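Local atomic coordinates of Lin1840 protein (Listeria innocua serovar 6a, PDB entry 4ZOC), a protein that probably hydrolyses terminal, non-reducing beta-D-glucosyl residues with release of beta-D-glucose, as a family 3 glycoside hydrolase involved in the breakdown of beta-1,2-glucan. Residues G202-T207 / G472-L477; W147-E152 / G407-Y412; A194-A199 / T236-V241; A478-P483 / N506-E511; L141-R146 / Y216-P221. The protein carries 2 engineered substitutions. All coordinates share one frame; numbering follows the deposited sequence.

Contact 1: residues G202-T207 / G472-L477; sequences GLEYNT and GEAGSL. With BGC (beta-D-glucopyranose), chain G.
This is a buried, largely polar loop-to-loop contact that joins the TIM-barrel domain (202-207, after strand 187-193) to the family 3 C-terminal domain (472-477, after strand 459-465) beside the glucose pocket. Glu204 is long enough to cross the gap: its bend at chi2 (62°) brings OE1 to Ala474 N, 2.9 Å away, in a nearly straight bond on the anti lone pair. Its OE2 accepts from Tyr205 N, and CG lies over the centre of the Tyr205 ring. The small Ala474 methyl packs against Glu204 CG. Ser476 OG donates to Gly202 O at 2.7 Å, and a water donates hydrogen bonds to both Ser476 OG and Glu204 OE1. At the pocket end the Tyr205 side chain crosses that of Glu473 at about a right angle, and its OH donates to Glu473 OE2 at 2.6 Å. Extended Glu473 receives BGC O6 on OE1 (2.5 Å) and BGC O4 on OE2 (2.7 Å). Tyr205, a second-shell residue, helps to set the carboxylate's rotation, and three hydroxyl donors would help keep Glu473 ionised.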
# COMPACT_ATOMS: atom_id res chain seq x y z
N GLY A 202 -7.20 1.92 0.74
CA GLY A 202 -8.40 2.38 0.10
C GLY A 202 -9.40 3.04 1.05
O GLY A 202 -10.46 3.37 0.68
N LEU A 203 -8.98 3.25 2.32
CA LEU A 203 -9.89 3.63 3.37
C LEU A 203 -10.04 5.18 3.40
O LEU A 203 -9.07 5.91 3.40
CB LEU A 203 -9.34 3.07 4.73
CG LEU A 203 -10.06 3.46 5.98
CD1 LEU A 203 -11.55 3.06 5.92
CD2 LEU A 203 -9.35 2.83 7.21
N GLU A 204 -11.26 5.67 3.37
CA GLU A 204 -11.45 7.12 3.30
C GLU A 204 -10.76 7.87 4.41
O GLU A 204 -10.76 7.50 5.58
CB GLU A 204 -12.94 7.47 3.26
CG GLU A 204 -13.20 8.86 2.91
CD GLU A 204 -12.68 9.17 1.55
OE1 GLU A 204 -13.36 8.88 0.51
OE2 GLU A 204 -11.52 9.70 1.41
N TYR A 205 -10.13 8.97 4.01
CA TYR A 205 -9.40 9.92 4.90
C TYR A 205 -8.17 9.35 5.49
O TYR A 205 -7.56 10.03 6.34
CB TYR A 205 -10.29 10.52 6.01
CG TYR A 205 -11.71 10.89 5.59
CD1 TYR A 205 -11.94 11.91 4.68
CD2 TYR A 205 -12.78 10.21 6.09
CE1 TYR A 205 -13.23 12.24 4.30
CE2 TYR A 205 -14.09 10.49 5.68
CZ TYR A 205 -14.28 11.55 4.83
OH TYR A 205 -15.50 11.95 4.41
N ASN A 206 -7.84 8.11 5.16
CA ASN A 206 -6.76 7.41 5.86
C ASN A 206 -5.35 7.90 5.47
O ASN A 206 -5.18 8.64 4.48
CB ASN A 206 -6.86 5.90 5.61
CG ASN A 206 -6.14 5.06 6.63
OD1 ASN A 206 -5.84 5.50 7.76
ND2 ASN A 206 -5.84 3.83 6.24
N THR A 207 -4.39 7.53 6.31
CA THR A 207 -2.97 7.83 6.13
C THR A 207 -2.46 7.69 4.68
O THR A 207 -2.75 6.75 3.96
CB THR A 207 -2.19 6.86 7.01
OG1 THR A 207 -2.60 7.02 8.37
CG2 THR A 207 -0.68 7.03 6.91
N GLY A 472 -17.79 7.46 -4.44
CA GLY A 472 -17.72 8.85 -4.02
C GLY A 472 -17.07 9.00 -2.65
O GLY A 472 -16.40 8.09 -2.15
N GLU A 473 -17.18 10.19 -2.06
CA GLU A 473 -16.58 10.38 -0.77
C GLU A 473 -17.13 9.42 0.34
O GLU A 473 -18.34 9.28 0.51
CB GLU A 473 -16.70 11.83 -0.33
CG GLU A 473 -16.07 12.12 1.05
CD GLU A 473 -16.25 13.58 1.51
OE1 GLU A 473 -16.76 14.41 0.66
OE2 GLU A 473 -15.92 13.91 2.68
N ALA A 474 -16.22 8.76 1.08
CA ALA A 474 -16.59 7.87 2.19
C ALA A 474 -17.42 6.68 1.70
O ALA A 474 -18.29 6.14 2.42
CB ALA A 474 -17.28 8.62 3.33
N GLY A 475 -17.11 6.27 0.48
CA GLY A 475 -17.63 5.06 -0.15
C GLY A 475 -16.49 4.08 -0.46
O GLY A 475 -16.24 3.75 -1.61
N SER A 476 -15.76 3.66 0.56
CA SER A 476 -14.67 2.73 0.39
C SER A 476 -15.20 1.31 0.45
O SER A 476 -15.94 0.97 1.44
CB SER A 476 -13.65 2.92 1.54
OG SER A 476 -12.90 4.13 1.39
N LEU A 477 -14.68 0.48 -0.45
CA LEU A 477 -14.99 -0.92 -0.47
C LEU A 477 -13.75 -1.72 -0.30
O LEU A 477 -12.85 -1.64 -1.14
CB LEU A 477 -15.63 -1.37 -1.76
CG LEU A 477 -16.99 -1.04 -2.16
CD1 LEU A 477 -17.33 -1.77 -3.48
CD2 LEU A 477 -17.89 -1.51 -1.02
C2 BGC G . -20.47 16.67 5.05
C3 BGC G . -18.91 16.56 5.10
C4 BGC G . -18.27 16.31 3.68
C5 BGC G . -18.87 17.38 2.74
C6 BGC G . -18.29 17.18 1.38
C1 BGC G . -20.82 17.75 4.10
O1 BGC G . -22.25 17.96 4.07
O2 BGC G . -21.02 16.96 6.33
O3 BGC G . -18.53 15.53 6.04
O4 BGC G . -16.79 16.28 3.70
O5 BGC G . -20.33 17.40 2.81
O6 BGC G . -18.76 15.93 0.88
O HOH W 1 -14.00 6.21 -0.21

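Contact 2: residues W147-E152 / G407-Y412; sequences WGRVME and GGWNVY
Glu152 OE2 is the best-held polar atom, with one clear hydrogen bond gripping it: Arg149 NE donates at 2.8 Å to its syn lone pair. The second oxygen is treated alike, since Arg149 NH2 donates to the syn lone pair of Glu152 OE1 at 2.9 Å, making a side-on, two-pronged salt bridge, with the oxygens close to the guanidinium plane but the carboxylate twisted against it. The two residues stand three apart in the 3-10 segment 148-152, and the bend of Arg149 at chi3 (78°) turns its planar end back to its partner. Trp409 comes from the other domain to lie against this ion pair. Its indole is tilted 15° from the guanidinium plane, with Arg149 NH2 3.5 Å from Trp409 CZ2, while Trp409 NE1 approaches Glu152 OE2 to 3.0 Å. Met151 meets a different side of the indole: its SD sits at the edge, 5.1 Å from the centroid of the Trp409 five-membered ring and 81° off the normal, a Met-aromatic contact. Its methyl CE packs 4.0 Å from Trp409 CB. Gly408 suits its place because a CB would run into that sulfur. Arg149 NH1 reaches on to Tyr196 OH. The buried charges are therefore largely paired with each other, and the ion pair with the thioether probably helps to place the indole that touches the sugar.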
# COMPACT_ATOMS: atom_id res chain seq x y z
N TRP A 147 -10.83 2.81 -2.97
CA TRP A 147 -11.19 4.21 -2.61
C TRP A 147 -12.32 4.68 -3.50
O TRP A 147 -12.21 4.73 -4.75
CB TRP A 147 -9.98 5.12 -2.88
CG TRP A 147 -10.00 6.46 -2.28
CD1 TRP A 147 -10.32 6.76 -1.02
CD2 TRP A 147 -9.65 7.70 -2.90
NE1 TRP A 147 -10.15 8.09 -0.76
CE2 TRP A 147 -9.71 8.71 -1.88
CE3 TRP A 147 -9.16 8.05 -4.16
CZ2 TRP A 147 -9.38 10.07 -2.11
CZ3 TRP A 147 -8.87 9.38 -4.42
CH2 TRP A 147 -8.97 10.38 -3.39
N GLY A 148 -13.42 5.13 -2.87
CA GLY A 148 -14.58 5.56 -3.62
C GLY A 148 -14.39 6.76 -4.50
O GLY A 148 -15.09 6.94 -5.49
N ARG A 149 -13.42 7.57 -4.14
CA ARG A 149 -13.14 8.84 -4.87
C ARG A 149 -12.33 8.66 -6.16
O ARG A 149 -12.14 9.63 -6.86
CB ARG A 149 -12.44 9.83 -3.91
CG ARG A 149 -13.27 10.03 -2.65
CD ARG A 149 -12.82 11.25 -1.83
NE ARG A 149 -13.36 12.42 -2.51
CZ ARG A 149 -13.65 13.59 -1.95
NH1 ARG A 149 -13.42 13.84 -0.66
NH2 ARG A 149 -14.20 14.53 -2.72
N VAL A 150 -11.96 7.44 -6.56
CA VAL A 150 -11.39 7.21 -7.86
C VAL A 150 -12.32 7.76 -8.93
O VAL A 150 -11.82 8.18 -9.99
CB VAL A 150 -11.03 5.73 -8.19
CG1 VAL A 150 -9.94 5.25 -7.21
CG2 VAL A 150 -12.21 4.81 -8.12
N MET A 151 -13.64 7.78 -8.69
CA MET A 151 -14.58 8.24 -9.73
C MET A 151 -14.33 9.69 -10.13
O MET A 151 -14.76 10.11 -11.18
CB MET A 151 -16.03 8.11 -9.27
CG MET A 151 -16.34 8.88 -7.95
SD MET A 151 -17.84 9.88 -7.97
CE MET A 151 -17.42 11.05 -9.24
N GLU A 152 -13.70 10.45 -9.24
CA GLU A 152 -13.41 11.90 -9.43
C GLU A 152 -12.15 12.18 -10.17
O GLU A 152 -11.94 13.30 -10.58
CB GLU A 152 -13.34 12.60 -8.07
CG GLU A 152 -14.64 12.59 -7.29
CD GLU A 152 -14.36 12.90 -5.84
OE1 GLU A 152 -13.97 14.04 -5.54
OE2 GLU A 152 -14.59 12.00 -4.99
N GLY A 407 -24.25 9.21 -11.70
CA GLY A 407 -22.97 9.16 -10.99
C GLY A 407 -22.96 9.79 -9.67
O GLY A 407 -23.80 10.59 -9.36
N GLY A 408 -21.95 9.48 -8.90
CA GLY A 408 -21.65 10.21 -7.69
C GLY A 408 -21.14 11.62 -7.98
O GLY A 408 -20.83 12.00 -9.13
N TRP A 409 -21.08 12.42 -6.94
CA TRP A 409 -20.72 13.82 -7.07
C TRP A 409 -21.59 14.51 -8.13
O TRP A 409 -21.16 15.26 -9.00
CB TRP A 409 -19.22 13.97 -7.28
CG TRP A 409 -18.49 13.96 -5.99
CD1 TRP A 409 -17.62 12.98 -5.54
CD2 TRP A 409 -18.58 14.93 -4.94
NE1 TRP A 409 -17.20 13.28 -4.29
CE2 TRP A 409 -17.76 14.47 -3.88
CE3 TRP A 409 -19.27 16.14 -4.79
CZ2 TRP A 409 -17.59 15.22 -2.70
CZ3 TRP A 409 -19.09 16.90 -3.60
CH2 TRP A 409 -18.29 16.44 -2.58
N ASN A 410 -22.86 14.27 -7.97
CA ASN A 410 -23.89 14.92 -8.76
C ASN A 410 -24.85 15.68 -7.82
O ASN A 410 -25.83 15.14 -7.35
CB ASN A 410 -24.65 13.88 -9.58
CG ASN A 410 -25.89 14.45 -10.15
OD1 ASN A 410 -25.90 15.58 -10.61
ND2 ASN A 410 -26.97 13.70 -10.06
N VAL A 411 -24.50 16.90 -7.48
CA VAL A 411 -25.17 17.70 -6.45
C VAL A 411 -26.44 18.34 -6.97
O VAL A 411 -27.39 18.53 -6.21
CB VAL A 411 -24.19 18.73 -5.81
CG1 VAL A 411 -24.83 19.65 -4.80
CG2 VAL A 411 -23.04 17.99 -5.11
N TYR A 412 -26.48 18.63 -8.28
CA TYR A 412 -27.52 19.47 -8.85
C TYR A 412 -28.36 18.82 -9.94
O TYR A 412 -29.45 19.28 -10.20
CB TYR A 412 -26.90 20.76 -9.38
CG TYR A 412 -26.29 21.59 -8.28
CD1 TYR A 412 -27.07 22.46 -7.51
CD2 TYR A 412 -24.90 21.54 -8.02
CE1 TYR A 412 -26.47 23.24 -6.50
CE2 TYR A 412 -24.29 22.29 -6.99
CZ TYR A 412 -25.10 23.16 -6.24
OH TYR A 412 -24.62 23.95 -5.23

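Contact 3: residues A194-A199 / T236-V241; sequences AAYGAA and TAFNVV
The ring of Tyr196 receives the edge of Phe238 toward its face in an offset edge-to-face pair, centroids 5.8 Å apart and planes at 66°. At the edge of the Phe238 ring stands Tyr196 OH, 3.4 Å from Phe238 CD2, its polar end hydrogen-bonded to Arg149 NH1. The Asn239 amide plane is nearly parallel to that of the Tyr196 ring (2°), although the two side chains cross obliquely, with Asn239 OD1 3.2 Å from Tyr196 CB. Ala237 CB fills in beside Tyr196 CB at 4.2 Å, a place suited to a small residue. The contact joins the loop after barrel strand 187-193 to the end of strand 233-236 and what follows it, and Phe238 touches bound glucose. Asn239 takes the crowded first torsion (chi1 49°), which lets ND2 donate very straight to Ala194 O at 3.1 Å and also to Val240 O at 2.9 Å. With both N-H groups of ND2 given to carbonyl oxygens, the amide would not readily flip, and Asn239 OD1 is left buried against C-H groups without a partner.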
# COMPACT_ATOMS: atom_id res chain seq x y z
N ALA A 194 -2.41 17.62 -0.98
CA ALA A 194 -1.92 16.80 -2.07
C ALA A 194 -1.93 15.36 -1.69
O ALA A 194 -1.84 15.06 -0.52
CB ALA A 194 -0.45 17.11 -2.42
N ALA A 195 -2.04 14.51 -2.73
CA ALA A 195 -1.72 13.09 -2.68
C ALA A 195 -2.79 12.26 -1.95
O ALA A 195 -2.55 11.16 -1.51
CB ALA A 195 -0.37 12.85 -2.09
N TYR A 196 -4.01 12.81 -1.90
CA TYR A 196 -5.09 12.22 -1.16
C TYR A 196 -5.45 10.78 -1.66
O TYR A 196 -5.97 9.97 -0.92
CB TYR A 196 -6.29 13.21 -1.32
CG TYR A 196 -7.61 12.95 -0.71
CD1 TYR A 196 -7.78 12.29 0.49
CD2 TYR A 196 -8.73 13.42 -1.33
CE1 TYR A 196 -9.06 12.05 1.05
CE2 TYR A 196 -9.97 13.28 -0.73
CZ TYR A 196 -10.15 12.55 0.41
OH TYR A 196 -11.40 12.36 0.95
N GLY A 197 -5.31 10.57 -2.96
CA GLY A 197 -5.68 9.27 -3.64
C GLY A 197 -4.83 8.07 -3.18
O GLY A 197 -5.17 6.92 -3.50
N ALA A 198 -3.76 8.34 -2.41
CA ALA A 198 -2.89 7.28 -1.90
C ALA A 198 -3.35 6.78 -0.53
O ALA A 198 -2.66 6.02 0.11
CB ALA A 198 -1.43 7.77 -1.88
N ALA A 199 -4.58 7.14 -0.12
CA ALA A 199 -5.15 6.68 1.14
C ALA A 199 -4.86 5.20 1.36
O ALA A 199 -5.25 4.32 0.51
CB ALA A 199 -6.66 6.88 1.12
N THR A 236 -7.21 22.39 0.11
CA THR A 236 -6.36 21.43 0.88
C THR A 236 -6.92 20.00 0.88
O THR A 236 -8.10 19.81 0.53
CB THR A 236 -6.20 21.89 2.33
OG1 THR A 236 -7.42 21.66 3.09
CG2 THR A 236 -5.68 23.34 2.37
N ALA A 237 -6.08 19.01 1.26
CA ALA A 237 -6.54 17.63 1.37
C ALA A 237 -6.80 17.24 2.84
O ALA A 237 -6.23 17.80 3.76
CB ALA A 237 -5.45 16.71 0.78
N PHE A 238 -7.64 16.22 3.02
CA PHE A 238 -7.87 15.66 4.32
C PHE A 238 -6.73 14.90 4.96
O PHE A 238 -6.66 14.79 6.22
CB PHE A 238 -9.06 14.74 4.27
CG PHE A 238 -10.36 15.43 4.03
CD1 PHE A 238 -10.83 16.37 4.96
CD2 PHE A 238 -11.11 15.14 2.92
CE1 PHE A 238 -12.05 16.96 4.79
CE2 PHE A 238 -12.37 15.75 2.75
CZ PHE A 238 -12.81 16.67 3.65
N ASN A 239 -5.85 14.36 4.11
CA ASN A 239 -4.81 13.40 4.58
C ASN A 239 -3.62 14.08 5.14
O ASN A 239 -3.33 15.24 4.79
CB ASN A 239 -4.34 12.48 3.46
CG ASN A 239 -3.97 13.25 2.18
OD1 ASN A 239 -4.84 13.81 1.51
ND2 ASN A 239 -2.68 13.33 1.87
N VAL A 240 -2.90 13.37 5.98
CA VAL A 240 -1.43 13.73 6.20
C VAL A 240 -0.57 13.63 4.95
O VAL A 240 -0.83 12.80 4.08
CB VAL A 240 -0.79 12.88 7.31
CG1 VAL A 240 -1.46 13.04 8.66
CG2 VAL A 240 -0.73 11.37 6.92
N VAL A 241 0.37 14.53 4.79
CA VAL A 241 1.48 14.44 3.83
C VAL A 241 2.73 14.35 4.70
O VAL A 241 3.04 15.23 5.46
CB VAL A 241 1.47 15.63 2.90
CG1 VAL A 241 2.69 15.64 1.99
CG2 VAL A 241 0.21 15.59 2.03

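Contact 4: residues A478-P483 / N506-E511; sequences ATIRLP and NGRPLE
In the first shell Glu511 N donates to Ile480 O at 2.8 Å, nearly along the C=O axis, and the Glu511 side chain is long enough for OE1 to form a salt bridge with Arg481 NH1 at 2.9 Å. That bond lies in the guanidinium plane but meets the carboxylate from above; the bend of Arg481 at chi3 (70°) swings the group round while its CG and CD lie against the Glu511 carboxylate, the two side chains crossing obliquely. Branched Leu482 and Leu510 fill the apolar side, Leu482 CD2 meeting Leu510 CD1 at 3.9 Å and the two side chains crossing at about a right angle. Ile480 CG2 touches Arg508 CD. An inverse gamma turn centred on Ile480 presents its carbonyl. Farther out, Thr558 OG1 bonds both Glu511 OE2 and Ile480 N, and Glu484 and Glu514 share the charge of Arg481. The contact joins the loops after neighbouring parallel strands 459-465 and 500-505; one continues through Pro483, the N-cap, into helix 484-494, the other into helix 513-517.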
# COMPACT_ATOMS: atom_id res chain seq x y z
N ALA A 478 -13.68 -2.53 0.74
CA ALA A 478 -12.51 -3.40 0.87
C ALA A 478 -12.38 -4.45 -0.18
O ALA A 478 -11.24 -4.73 -0.63
CB ALA A 478 -12.47 -4.03 2.25
N THR A 479 -13.50 -4.94 -0.72
CA THR A 479 -13.47 -5.89 -1.83
C THR A 479 -14.15 -5.27 -3.03
O THR A 479 -15.33 -4.83 -2.98
CB THR A 479 -14.18 -7.19 -1.44
OG1 THR A 479 -13.55 -7.72 -0.25
CG2 THR A 479 -14.18 -8.19 -2.54
N ILE A 480 -13.39 -5.12 -4.11
CA ILE A 480 -13.88 -4.38 -5.26
C ILE A 480 -14.67 -5.30 -6.23
O ILE A 480 -14.27 -5.54 -7.40
CB ILE A 480 -12.74 -3.64 -6.01
CG1 ILE A 480 -11.60 -4.58 -6.36
CG2 ILE A 480 -12.23 -2.51 -5.13
CD1 ILE A 480 -10.93 -4.19 -7.66
N ARG A 481 -15.81 -5.74 -5.71
CA ARG A 481 -16.74 -6.62 -6.38
C ARG A 481 -18.14 -6.02 -6.33
O ARG A 481 -18.46 -5.27 -5.44
CB ARG A 481 -16.70 -8.01 -5.74
CG ARG A 481 -15.50 -8.83 -6.08
CD ARG A 481 -15.58 -10.15 -5.39
NE ARG A 481 -16.60 -11.05 -5.91
CZ ARG A 481 -16.42 -11.86 -6.94
NH1 ARG A 481 -15.32 -11.80 -7.65
NH2 ARG A 481 -17.40 -12.67 -7.34
N LEU A 482 -18.95 -6.34 -7.35
CA LEU A 482 -20.35 -6.10 -7.29
C LEU A 482 -20.94 -7.03 -6.26
O LEU A 482 -20.25 -7.97 -5.80
CB LEU A 482 -20.98 -6.45 -8.66
CG LEU A 482 -20.66 -5.65 -9.91
CD1 LEU A 482 -21.25 -6.29 -11.10
CD2 LEU A 482 -21.21 -4.28 -9.77
N PRO A 483 -22.14 -6.75 -5.82
CA PRO A 483 -22.86 -7.74 -4.98
C PRO A 483 -22.84 -9.10 -5.59
O PRO A 483 -22.96 -9.25 -6.85
CB PRO A 483 -24.25 -7.15 -4.85
CG PRO A 483 -24.11 -5.68 -5.11
CD PRO A 483 -22.93 -5.53 -6.05
N ASN A 506 -20.80 1.81 -13.17
CA ASN A 506 -19.96 1.73 -12.01
C ASN A 506 -19.04 2.95 -11.89
O ASN A 506 -18.83 3.61 -12.86
CB ASN A 506 -19.12 0.46 -11.99
CG ASN A 506 -18.31 0.24 -13.22
OD1 ASN A 506 -18.87 0.22 -14.32
ND2 ASN A 506 -16.98 0.05 -13.09
N GLY A 507 -18.51 3.18 -10.67
CA GLY A 507 -17.66 4.33 -10.39
C GLY A 507 -16.23 3.99 -10.11
O GLY A 507 -15.47 4.87 -9.76
N ARG A 508 -15.86 2.71 -10.18
CA ARG A 508 -14.48 2.21 -9.86
C ARG A 508 -14.20 1.00 -10.70
O ARG A 508 -15.12 0.31 -11.08
CB ARG A 508 -14.31 1.78 -8.37
CG ARG A 508 -15.43 0.81 -7.91
CD ARG A 508 -15.12 -0.03 -6.71
NE ARG A 508 -14.82 0.83 -5.59
CZ ARG A 508 -15.75 1.44 -4.86
NH1 ARG A 508 -17.02 1.29 -5.14
NH2 ARG A 508 -15.41 2.19 -3.83
N PRO A 509 -12.89 0.73 -11.02
CA PRO A 509 -12.53 -0.65 -11.45
C PRO A 509 -13.09 -1.67 -10.49
O PRO A 509 -13.19 -1.43 -9.25
CB PRO A 509 -11.01 -0.62 -11.35
CG PRO A 509 -10.64 0.86 -11.62
CD PRO A 509 -11.67 1.54 -10.80
N LEU A 510 -13.50 -2.79 -11.06
CA LEU A 510 -14.09 -3.88 -10.28
C LEU A 510 -13.40 -5.16 -10.74
O LEU A 510 -12.80 -5.19 -11.84
CB LEU A 510 -15.59 -4.00 -10.53
CG LEU A 510 -16.40 -2.90 -9.84
CD1 LEU A 510 -17.72 -2.84 -10.58
CD2 LEU A 510 -16.49 -3.05 -8.32
N GLU A 511 -13.61 -6.22 -10.00
CA GLU A 511 -13.24 -7.58 -10.45
C GLU A 511 -14.25 -8.08 -11.52
O GLU A 511 -15.41 -8.39 -11.23
CB GLU A 511 -13.23 -8.56 -9.29
CG GLU A 511 -12.30 -8.24 -8.14
CD GLU A 511 -12.26 -9.33 -7.05
OE1 GLU A 511 -12.80 -10.47 -7.26
OE2 GLU A 511 -11.68 -9.03 -5.98

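Contact 5: residues L141-R146 / Y216-P221; sequences LVRDPR and YQNYLP
Inside the TIM-barrel domain, the loop 141-146 after strand 133-134 packs on helix 212-219, which follows the adjacent strand 187-193. Leu141, with CG anti to its backbone N, sets one methyl over the Tyr219 ring; CD2 is 3.9 Å from the ring centroid and 12° off the normal, a CH-pi contact suited to a branched aliphatic chain. The same CD2 approaches Asn218 O at 3.5 Å. The extended Arg143 side chain lays one face of its guanidinium under Tyr219 OH, 3.8 Å from NH1, and the guanidinium also makes a cation-pi contact with Tyr564. Two waters link the backbones and hydroxyl: one accepts from Leu141 N and donates to Tyr219 O (2.8 Å), the other donates to Leu141 O (2.9 Å) and is 2.9 Å from Tyr219 OH. Downstream, Asp144 OD1 accepts from both Arg146 N and Arg146 NE, while OD2 takes Arg146 NH2. An Asx turn closed by a side-on salt bridge lies in this loop, one of those that follow the strands of a beta/alpha barrel.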
# COMPACT_ATOMS: atom_id res chain seq x y z
N LEU A 141 -3.89 11.55 -8.10
CA LEU A 141 -3.48 10.31 -8.75
C LEU A 141 -4.02 9.14 -7.94
O LEU A 141 -3.98 9.17 -6.69
CB LEU A 141 -1.95 10.24 -8.78
CG LEU A 141 -1.30 9.06 -9.51
CD1 LEU A 141 -1.47 9.33 -10.98
CD2 LEU A 141 0.14 8.96 -9.13
N VAL A 142 -4.62 8.18 -8.65
CA VAL A 142 -5.20 7.02 -8.04
C VAL A 142 -4.59 5.72 -8.58
O VAL A 142 -4.48 5.50 -9.82
CB VAL A 142 -6.74 7.02 -8.15
CG1 VAL A 142 -7.31 8.14 -7.31
CG2 VAL A 142 -7.26 7.11 -9.60
N ARG A 143 -4.26 4.83 -7.64
CA ARG A 143 -3.80 3.47 -7.95
C ARG A 143 -4.61 2.40 -7.18
O ARG A 143 -4.24 1.23 -7.25
CB ARG A 143 -2.36 3.34 -7.59
CG ARG A 143 -1.43 4.16 -8.43
CD ARG A 143 -0.03 4.12 -7.81
NE ARG A 143 0.93 4.77 -8.70
CZ ARG A 143 2.22 4.94 -8.43
NH1 ARG A 143 2.71 4.49 -7.31
NH2 ARG A 143 3.02 5.56 -9.30
N ASP A 144 -5.67 2.80 -6.46
CA ASP A 144 -6.35 1.93 -5.49
C ASP A 144 -7.85 2.09 -5.65
O ASP A 144 -8.48 2.98 -5.11
CB ASP A 144 -5.87 2.23 -4.06
CG ASP A 144 -6.39 1.23 -3.05
OD1 ASP A 144 -7.39 0.47 -3.38
OD2 ASP A 144 -5.83 1.21 -1.92
N PRO A 145 -8.46 1.19 -6.43
CA PRO A 145 -9.87 1.28 -6.66
C PRO A 145 -10.78 0.92 -5.49
O PRO A 145 -12.02 1.04 -5.63
CB PRO A 145 -10.07 0.35 -7.84
CG PRO A 145 -8.97 -0.60 -7.81
CD PRO A 145 -7.80 0.09 -7.15
N ARG A 146 -10.23 0.55 -4.32
CA ARG A 146 -11.08 0.42 -3.08
C ARG A 146 -11.61 1.78 -2.73
O ARG A 146 -12.76 1.91 -2.24
CB ARG A 146 -10.27 -0.14 -1.93
CG ARG A 146 -9.96 -1.59 -2.11
CD ARG A 146 -8.96 -2.09 -1.10
NE ARG A 146 -7.64 -1.50 -1.28
CZ ARG A 146 -6.55 -1.91 -0.64
NH1 ARG A 146 -6.60 -2.87 0.24
NH2 ARG A 146 -5.38 -1.34 -0.90
N TYR A 216 6.91 14.33 -5.57
CA TYR A 216 7.22 15.19 -6.75
C TYR A 216 7.06 14.49 -8.09
O TYR A 216 6.61 15.10 -9.10
CB TYR A 216 8.66 15.72 -6.67
CG TYR A 216 8.85 16.97 -5.81
CD1 TYR A 216 9.04 16.91 -4.49
CD2 TYR A 216 8.76 18.25 -6.41
CE1 TYR A 216 9.18 18.06 -3.72
CE2 TYR A 216 8.91 19.39 -5.64
CZ TYR A 216 9.15 19.30 -4.31
OH TYR A 216 9.31 20.43 -3.52
N GLN A 217 7.53 13.23 -8.15
CA GLN A 217 7.58 12.53 -9.43
C GLN A 217 6.22 12.25 -10.04
O GLN A 217 6.00 12.47 -11.25
CB GLN A 217 8.31 11.13 -9.31
CG GLN A 217 8.49 10.49 -10.65
CD GLN A 217 9.42 11.29 -11.54
OE1 GLN A 217 10.54 11.62 -11.16
NE2 GLN A 217 8.98 11.59 -12.73
N ASN A 218 5.29 11.78 -9.19
CA ASN A 218 4.00 11.22 -9.62
C ASN A 218 2.75 11.94 -9.08
O ASN A 218 1.73 12.02 -9.77
CB ASN A 218 3.96 9.74 -9.32
CG ASN A 218 4.91 8.96 -10.24
OD1 ASN A 218 4.93 9.17 -11.42
ND2 ASN A 218 5.69 8.08 -9.69
N TYR A 219 2.86 12.46 -7.86
CA TYR A 219 1.64 12.92 -7.16
C TYR A 219 1.39 14.41 -7.33
O TYR A 219 0.24 14.84 -7.24
CB TYR A 219 1.73 12.54 -5.67
CG TYR A 219 1.43 11.09 -5.52
CD1 TYR A 219 2.41 10.17 -5.72
CD2 TYR A 219 0.12 10.63 -5.27
CE1 TYR A 219 2.12 8.83 -5.69
CE2 TYR A 219 -0.13 9.30 -5.18
CZ TYR A 219 0.88 8.40 -5.38
OH TYR A 219 0.59 7.04 -5.39
N LEU A 220 2.45 15.21 -7.53
CA LEU A 220 2.27 16.65 -7.70
C LEU A 220 2.07 17.18 -9.14
O LEU A 220 1.49 18.26 -9.31
CB LEU A 220 3.42 17.41 -7.04
CG LEU A 220 3.61 17.27 -5.54
CD1 LEU A 220 4.83 18.10 -5.08
CD2 LEU A 220 2.39 17.80 -4.90
N PRO A 221 2.52 16.44 -10.18
CA PRO A 221 2.54 17.09 -11.48
C PRO A 221 1.16 17.59 -11.98
O PRO A 221 1.09 18.67 -12.60
CB PRO A 221 3.02 15.99 -12.38
CG PRO A 221 4.16 15.38 -11.54
CD PRO A 221 3.42 15.24 -10.18
O HOH W 2 -1.96 13.33 -6.38
O HOH W 3 -2.28 6.92 -5.86

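Contacts 1, 2 and 3 converge on the glucose pocket, where Glu473, Trp409 and Phe238 each touch sugar and Arg572 of the second subunit adds another bond. Glu204 OE2 ties them together, lying 3.0 Å from Trp147 NE1 of contact 2 and 2.7 Å from Tyr196 OH of contact 3; the centres of contacts 1 and 3 are about 11 Å apart. Contacts 4 and 5 are joined to each other by Arg508, its NE 2.8 Å from Pro145 O, and its NH2 reaches Gly475 O of contact 1. Contact 5 backs onto contact 3 through Tyr219 against Ala195 and Ala198. Contacts 3 and 4 stay about 11 Å apart at their nearest atoms.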